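Local coordinates for cell wall surface anchor family protein (Streptococcus pneumoniae, PDB 4OQ1) that probably anchors the pneumococcal pilus to the cell wall, as the ancillary pilin RrgC built from immunoglobulin-like domains that include CnaB folds, at residues Asn105-Arg111 / Ala123-Met129; Trp55-Tyr61 / Leu81-Lys85. The protein carries 3 engineered substitutions. One frame throughout, in Å; residues are numbered along the deposited sequence.

In the fold
Both contacts belong to the N-terminal domain of this elongated pilin, and their centres lie about 11 Å apart. Contact 1 pairs strand 106-110 with strand 120-129; contact 2 joins the end of strand 50-56 and the turn after it to the loop leading into strand 85-93. Strands 106-110 and 50-56 are neighbours in one mixed sheet, so the two contacts share a seam: Tyr-109 N lies 2.8 Å from Trp-55 O, and Leu-107 O 2.8 Å from Leu-57 N, both probable hydrogen bonds. Helix 66-73 bears on both, through Leu-126 and Tyr-109 in contact 1 and through Leu-57, Tyr-61 and Leu-81 in contact 2.

Contact 1. Residues Asn105-Arg111 / Ala123-Met129; sequences NGLYYVR and AEFLFEM
Gly-106, Tyr-108 and Val-110 face Met-129, Phe-127 and Phe-125 as antiparallel hydrogen-bonded pairs, each with two backbone bonds; a further bond runs from Ala-123 N to Arg-111 O at 3.1 Å. Gly-106 adopts phi 158°, psi 174°, a backbone conformation open to glycine.

The aromatic packing lies on the face carrying Tyr-108 and Val-110. CB of Tyr-108 sits over the Phe-127 ring, 3.8 Å from its centroid, whereas the two rings are slid apart and barely overlap. CG2 of Val-110 meets the edge of that same ring, 3.6 Å from Phe-127 CE2, and Val-110 CB lies over the face of Phe-125. Both phenylalanines reach across because CG stands between backbone N and carbonyl carbon (chi1 57° in Phe-125). On the other face Leu-126 CD2 packs 3.8 Å from Tyr-109 CD1.

Polar groups gather at Arg-111. Its NH1 donates to Tyr-109 OH at 2.8 Å, and a water links that hydroxyl to Glu-124 OE1, which also bonds His-74. Glu-124 OE2 lies over the guanidinium face, 3.7 Å from Arg-111 NH2: a long salt bridge of charges alone, since NH2 hydrogen-bonds to His-74 O.

This antiparallel strand pair builds the sheet, its aromatic face turned to strand 28-33, which meets Phe-125, Phe-127 and Met-129, and its other face to helix 66-73, which packs on Leu-126 and Tyr-109; strand 50-56 lies alongside strand 106-110.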
loop_
_atom_site.group_PDB
_atom_site.type_symbol
_atom_site.label_atom_id
_atom_site.label_comp_id
_atom_site.label_asym_id
_atom_site.label_seq_id
_atom_site.Cartn_x
_atom_site.Cartn_y
_atom_site.Cartn_z
ATOM N N ASN A 105 -31.032 5.608 35.787
ATOM C CA ASN A 105 -32.213 5.494 34.952
ATOM C C ASN A 105 -32.385 6.771 34.062
ATOM O O ASN A 105 -32.068 7.861 34.515
ATOM C CB ASN A 105 -33.427 5.430 35.838
ATOM C CG ASN A 105 -33.699 4.052 36.279
ATOM O OD1 ASN A 105 -32.854 3.178 36.145
ATOM N ND2 ASN A 105 -34.889 3.826 36.723
ATOM N N GLY A 106 -32.875 6.609 32.835
ATOM C CA GLY A 106 -33.070 7.757 31.961
ATOM C C GLY A 106 -33.120 7.413 30.483
ATOM O O GLY A 106 -32.918 6.272 30.082
ATOM N N LEU A 107 -33.429 8.414 29.641
ATOM C CA LEU A 107 -33.499 8.216 28.216
ATOM C C LEU A 107 -32.389 9.112 27.651
ATOM O O LEU A 107 -32.316 10.259 27.955
ATOM C CB LEU A 107 -34.860 8.610 27.697
ATOM C CG LEU A 107 -35.077 8.601 26.188
ATOM C CD1 LEU A 107 -34.880 7.233 25.592
ATOM C CD2 LEU A 107 -36.458 9.145 25.854
ATOM N N TYR A 108 -31.482 8.494 26.933
ATOM C CA TYR A 108 -30.183 9.073 26.635
ATOM C C TYR A 108 -29.961 9.130 25.118
ATOM O O TYR A 108 -30.362 8.248 24.419
ATOM C CB TYR A 108 -29.160 8.257 27.275
ATOM C CG TYR A 108 -29.163 8.313 28.770
ATOM C CD1 TYR A 108 -28.563 9.334 29.458
ATOM C CD2 TYR A 108 -29.631 7.193 29.495
ATOM C CE1 TYR A 108 -28.541 9.352 30.850
ATOM C CE2 TYR A 108 -29.583 7.157 30.884
ATOM C CZ TYR A 108 -29.054 8.241 31.567
ATOM O OH TYR A 108 -29.004 8.201 32.922
ATOM N N TYR A 109 -29.407 10.244 24.612
ATOM C CA TYR A 109 -29.078 10.363 23.220
ATOM C C TYR A 109 -27.558 10.331 23.093
ATOM O O TYR A 109 -26.841 10.994 23.871
ATOM C CB TYR A 109 -29.568 11.762 22.725
ATOM C CG TYR A 109 -29.168 12.149 21.366
ATOM C CD1 TYR A 109 -29.514 11.365 20.254
ATOM C CD2 TYR A 109 -28.594 13.382 21.127
ATOM C CE1 TYR A 109 -29.141 11.758 18.947
ATOM C CE2 TYR A 109 -28.193 13.756 19.864
ATOM C CZ TYR A 109 -28.520 12.993 18.749
ATOM O OH TYR A 109 -28.239 13.379 17.446
ATOM N N VAL A 110 -27.072 9.601 22.093
ATOM C CA VAL A 110 -25.602 9.475 21.777
ATOM C C VAL A 110 -25.391 9.940 20.330
ATOM O O VAL A 110 -26.236 9.691 19.463
ATOM C CB VAL A 110 -25.137 8.027 21.898
ATOM C CG1 VAL A 110 -23.673 7.807 21.506
ATOM C CG2 VAL A 110 -25.421 7.524 23.299
ATOM N N ARG A 111 -24.331 10.697 20.131
ATOM C CA ARG A 111 -23.871 11.104 18.826
ATOM C C ARG A 111 -22.555 10.498 18.352
ATOM O O ARG A 111 -22.289 10.426 17.144
ATOM C CB ARG A 111 -23.709 12.600 18.847
ATOM C CG ARG A 111 -24.972 13.306 18.357
ATOM C CD ARG A 111 -24.831 14.815 18.195
ATOM N NE ARG A 111 -24.427 15.193 16.851
ATOM C CZ ARG A 111 -25.262 15.342 15.838
ATOM N NH1 ARG A 111 -26.558 15.115 16.014
ATOM N NH2 ARG A 111 -24.811 15.757 14.662
ATOM N N ALA A 123 -22.111 7.661 15.758
ATOM C CA ALA A 123 -23.269 6.843 15.912
ATOM C C ALA A 123 -24.390 7.634 16.651
ATOM O O ALA A 123 -24.223 8.066 17.760
ATOM C CB ALA A 123 -22.904 5.596 16.681
ATOM N N GLU A 124 -25.537 7.733 16.033
ATOM C CA GLU A 124 -26.634 8.436 16.559
ATOM C C GLU A 124 -27.748 7.543 16.933
ATOM O O GLU A 124 -28.383 6.966 16.027
ATOM C CB GLU A 124 -27.107 9.404 15.558
ATOM C CG GLU A 124 -25.992 10.459 15.302
ATOM C CD GLU A 124 -26.345 11.469 14.174
ATOM O OE1 GLU A 124 -27.481 11.474 13.683
ATOM O OE2 GLU A 124 -25.442 12.256 13.819
ATOM N N PHE A 125 -27.994 7.443 18.247
ATOM C CA PHE A 125 -29.080 6.595 18.697
ATOM C C PHE A 125 -29.571 7.023 20.068
ATOM O O PHE A 125 -28.905 7.828 20.792
ATOM C CB PHE A 125 -28.656 5.119 18.716
ATOM C CG PHE A 125 -27.446 4.839 19.559
ATOM C CD1 PHE A 125 -26.142 5.065 19.117
ATOM C CD2 PHE A 125 -27.605 4.356 20.844
ATOM C CE1 PHE A 125 -25.081 4.835 19.958
ATOM C CE2 PHE A 125 -26.540 4.105 21.655
ATOM C CZ PHE A 125 -25.275 4.299 21.205
ATOM N N LEU A 126 -30.647 6.382 20.502
ATOM C CA LEU A 126 -31.098 6.594 21.850
ATOM C C LEU A 126 -30.998 5.267 22.524
ATOM O O LEU A 126 -31.108 4.240 21.877
ATOM C CB LEU A 126 -32.599 6.954 21.873
ATOM C CG LEU A 126 -33.181 8.205 21.253
ATOM C CD1 LEU A 126 -34.625 8.382 21.664
ATOM C CD2 LEU A 126 -32.385 9.369 21.708
ATOM N N PHE A 127 -30.781 5.326 23.805
ATOM C CA PHE A 127 -31.030 4.172 24.651
ATOM C C PHE A 127 -31.810 4.523 25.947
ATOM O O PHE A 127 -31.647 5.591 26.501
ATOM C CB PHE A 127 -29.711 3.412 24.923
ATOM C CG PHE A 127 -28.700 4.118 25.769
ATOM C CD1 PHE A 127 -28.686 3.958 27.155
ATOM C CD2 PHE A 127 -27.821 5.010 25.193
ATOM C CE1 PHE A 127 -27.720 4.550 27.954
ATOM C CE2 PHE A 127 -26.879 5.678 25.982
ATOM C CZ PHE A 127 -26.840 5.473 27.355
ATOM N N GLU A 128 -32.482 3.525 26.547
ATOM C CA GLU A 128 -33.290 3.846 27.723
ATOM C C GLU A 128 -32.951 2.822 28.795
ATOM O O GLU A 128 -32.912 1.622 28.501
ATOM C CB GLU A 128 -34.753 3.863 27.354
ATOM C CG GLU A 128 -35.634 4.101 28.573
ATOM C CD GLU A 128 -37.083 4.146 28.265
ATOM O OE1 GLU A 128 -37.658 5.197 28.508
ATOM O OE2 GLU A 128 -37.650 3.147 27.773
ATOM N N MET A 129 -32.582 3.348 29.981
ATOM C CA MET A 129 -32.491 2.574 31.234
ATOM C C MET A 129 -33.742 2.767 32.154
ATOM O O MET A 129 -34.048 3.842 32.563
ATOM C CB MET A 129 -31.235 3.082 31.922
ATOM C CG MET A 129 -29.979 2.767 31.092
ATOM S SD MET A 129 -29.826 0.992 30.759
ATOM C CE MET A 129 -28.056 0.986 30.385
HETATM O O HOH W 1 -29.435 12.125 15.619
HETATM O O HOH W 2 -22.780 11.600 14.646
#

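Contact 2. Residues Trp55-Tyr61 / Leu81-Lys85; sequences WKLDDSY and LSSFK
The Phe-84 ring has Leu-57 CD2 centred over one face, a close CH-pi contact 3.5 Å from the centroid and 12° off the normal. The edge of Phe-84 is turned toward the face of Tyr-61 in an offset edge-to-face pair, planes at 84° and centroids 5.2 Å apart; Phe-84 CE1 comes 3.5 Å from Tyr-61 CE2, and the Tyr-61 hydroxyl lies at the Phe-84 edge. The indole of Trp-55 meets Phe-84 differently, with the phenylalanine CB near the plane of the indole at its edge, while Leu-81 CD1 approaches obliquely, 3.8 Å from Trp-55 NE1. With CG anti to its carbonyl carbon (chi1 -54°), Phe-84 swings its ring in beside Leu-57 and leaves its CB against Trp-55.

Next to the rings the backbones of Lys-56 and Lys-85 form a hydrogen-bonded antiparallel pair. Lys-56 N donates to Lys-85 O at 2.7 Å, almost straight, and the return bond from Lys-85 N uses an in-plane lone pair of Lys-56 O at 3.2 Å. Two type I turns, Asp-58 to Tyr-61 and Leu-81 to Phe-84, bring Tyr-61 and Phe-84 together; between them Ser-83 OG lies 3.2 Å from Asp-58 OD2.

Turn and loop thus close around Phe-84 where the helix-bearing connection between neighbouring strands 50-56 and 85-93 leaves and rejoins the sheet. Strand 106-110 borders the cluster through Leu-107 and Tyr-109, which touch Leu-57. Helix 66-73 supplies Ile-69 to Leu-57 and Tyr-61, and Leu-73 to Leu-81; Trp-76 packs on Trp-55.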
loop_
_atom_site.group_PDB
_atom_site.type_symbol
_atom_site.label_atom_id
_atom_site.label_comp_id
_atom_site.label_asym_id
_atom_site.label_seq_id
_atom_site.Cartn_x
_atom_site.Cartn_y
_atom_site.Cartn_z
ATOM N N TRP A 55 -26.516 12.978 26.115
ATOM C CA TRP A 55 -27.461 13.924 26.595
ATOM C C TRP A 55 -28.581 13.178 27.195
ATOM O O TRP A 55 -29.174 12.328 26.520
ATOM C CB TRP A 55 -28.002 14.732 25.436
ATOM C CG TRP A 55 -27.029 15.686 24.793
ATOM C CD1 TRP A 55 -26.931 17.047 25.031
ATOM C CD2 TRP A 55 -26.017 15.382 23.873
ATOM N NE1 TRP A 55 -25.944 17.599 24.294
ATOM C CE2 TRP A 55 -25.325 16.620 23.588
ATOM C CE3 TRP A 55 -25.566 14.214 23.297
ATOM C CZ2 TRP A 55 -24.302 16.691 22.689
ATOM C CZ3 TRP A 55 -24.516 14.254 22.395
ATOM C CH2 TRP A 55 -23.890 15.499 22.104
ATOM N N LYS A 56 -28.992 13.554 28.385
ATOM C CA LYS A 56 -30.146 12.905 29.055
ATOM C C LYS A 56 -31.393 13.723 28.775
ATOM O O LYS A 56 -31.427 14.951 29.033
ATOM C CB LYS A 56 -29.877 12.830 30.572
ATOM C CG LYS A 56 -30.994 12.125 31.400
ATOM C CD LYS A 56 -30.734 12.172 32.944
ATOM C CE LYS A 56 -31.716 11.286 33.693
ATOM N NZ LYS A 56 -33.152 11.554 33.413
ATOM N N LEU A 57 -32.363 13.090 28.136
ATOM C CA LEU A 57 -33.531 13.788 27.636
ATOM C C LEU A 57 -34.547 14.013 28.769
ATOM O O LEU A 57 -34.598 13.250 29.658
ATOM C CB LEU A 57 -34.212 13.051 26.447
ATOM C CG LEU A 57 -33.452 12.555 25.221
ATOM C CD1 LEU A 57 -34.337 11.966 24.076
ATOM C CD2 LEU A 57 -32.669 13.651 24.629
ATOM N N ASP A 58 -35.285 15.131 28.711
ATOM C CA ASP A 58 -36.363 15.449 29.648
ATOM C C ASP A 58 -37.588 14.615 29.366
ATOM O O ASP A 58 -37.690 13.978 28.364
ATOM C CB ASP A 58 -36.724 16.932 29.561
ATOM C CG ASP A 58 -37.326 17.355 28.202
ATOM O OD1 ASP A 58 -38.282 16.748 27.711
ATOM O OD2 ASP A 58 -36.869 18.347 27.586
ATOM N N ASP A 59 -38.573 14.696 30.227
ATOM C CA ASP A 59 -39.771 13.869 30.106
ATOM C C ASP A 59 -40.678 14.150 28.948
ATOM O O ASP A 59 -41.517 13.353 28.611
ATOM C CB ASP A 59 -40.569 13.993 31.371
ATOM C CG ASP A 59 -39.794 13.540 32.552
ATOM O OD1 ASP A 59 -38.962 12.602 32.397
ATOM O OD2 ASP A 59 -40.018 14.160 33.598
ATOM N N SER A 60 -40.539 15.277 28.298
ATOM C CA SER A 60 -41.308 15.408 27.045
ATOM C C SER A 60 -40.908 14.407 25.935
ATOM O O SER A 60 -41.571 14.368 24.859
ATOM C CB SER A 60 -41.179 16.807 26.502
ATOM O OG SER A 60 -39.873 16.993 26.012
ATOM N N TYR A 61 -39.868 13.582 26.181
ATOM C CA TYR A 61 -39.441 12.594 25.177
ATOM C C TYR A 61 -39.749 11.200 25.582
ATOM O O TYR A 61 -39.591 10.817 26.714
ATOM C CB TYR A 61 -37.951 12.744 24.887
ATOM C CG TYR A 61 -37.637 14.070 24.166
ATOM C CD1 TYR A 61 -37.383 14.087 22.807
ATOM C CD2 TYR A 61 -37.475 15.257 24.863
ATOM C CE1 TYR A 61 -37.054 15.281 22.131
ATOM C CE2 TYR A 61 -37.205 16.466 24.194
ATOM C CZ TYR A 61 -36.983 16.465 22.838
ATOM O OH TYR A 61 -36.658 17.613 22.099
ATOM N N LEU A 81 -30.635 20.962 21.843
ATOM C CA LEU A 81 -30.116 20.139 22.899
ATOM C C LEU A 81 -30.133 20.870 24.201
ATOM O O LEU A 81 -29.775 20.268 25.218
ATOM C CB LEU A 81 -28.649 19.763 22.606
ATOM C CG LEU A 81 -28.490 19.154 21.234
ATOM C CD1 LEU A 81 -27.008 18.992 20.959
ATOM C CD2 LEU A 81 -29.242 17.817 21.124
ATOM N N SER A 82 -30.481 22.176 24.156
ATOM C CA SER A 82 -30.200 23.069 25.282
ATOM C C SER A 82 -31.034 22.710 26.499
ATOM O O SER A 82 -30.653 23.003 27.621
ATOM C CB SER A 82 -30.318 24.554 24.863
ATOM O OG SER A 82 -31.550 24.784 24.186
ATOM N N SER A 83 -32.132 21.999 26.298
ATOM C CA SER A 83 -32.882 21.611 27.458
ATOM C C SER A 83 -32.326 20.342 28.126
ATOM O O SER A 83 -32.849 19.969 29.143
ATOM C CB SER A 83 -34.365 21.445 27.131
ATOM O OG SER A 83 -34.614 20.269 26.417
ATOM N N PHE A 84 -31.339 19.644 27.545
ATOM C CA PHE A 84 -30.995 18.301 28.013
ATOM C C PHE A 84 -29.819 18.464 28.934
ATOM O O PHE A 84 -29.119 19.446 28.858
ATOM C CB PHE A 84 -30.600 17.345 26.858
ATOM C CG PHE A 84 -31.622 17.247 25.763
ATOM C CD1 PHE A 84 -32.952 17.360 26.053
ATOM C CD2 PHE A 84 -31.233 16.984 24.497
ATOM C CE1 PHE A 84 -33.879 17.312 25.036
ATOM C CE2 PHE A 84 -32.184 16.871 23.456
ATOM C CZ PHE A 84 -33.481 17.112 23.751
ATOM N N LYS A 85 -29.611 17.469 29.782
ATOM C CA LYS A 85 -28.494 17.427 30.676
ATOM C C LYS A 85 -27.367 16.681 29.948
ATOM O O LYS A 85 -27.527 15.516 29.635
ATOM C CB LYS A 85 -28.859 16.687 31.978
ATOM C CG LYS A 85 -27.704 16.457 32.953
ATOM C CD LYS A 85 -27.933 15.348 34.027
ATOM C CE LYS A 85 -26.913 15.497 35.189
ATOM N NZ LYS A 85 -27.042 14.488 36.287
#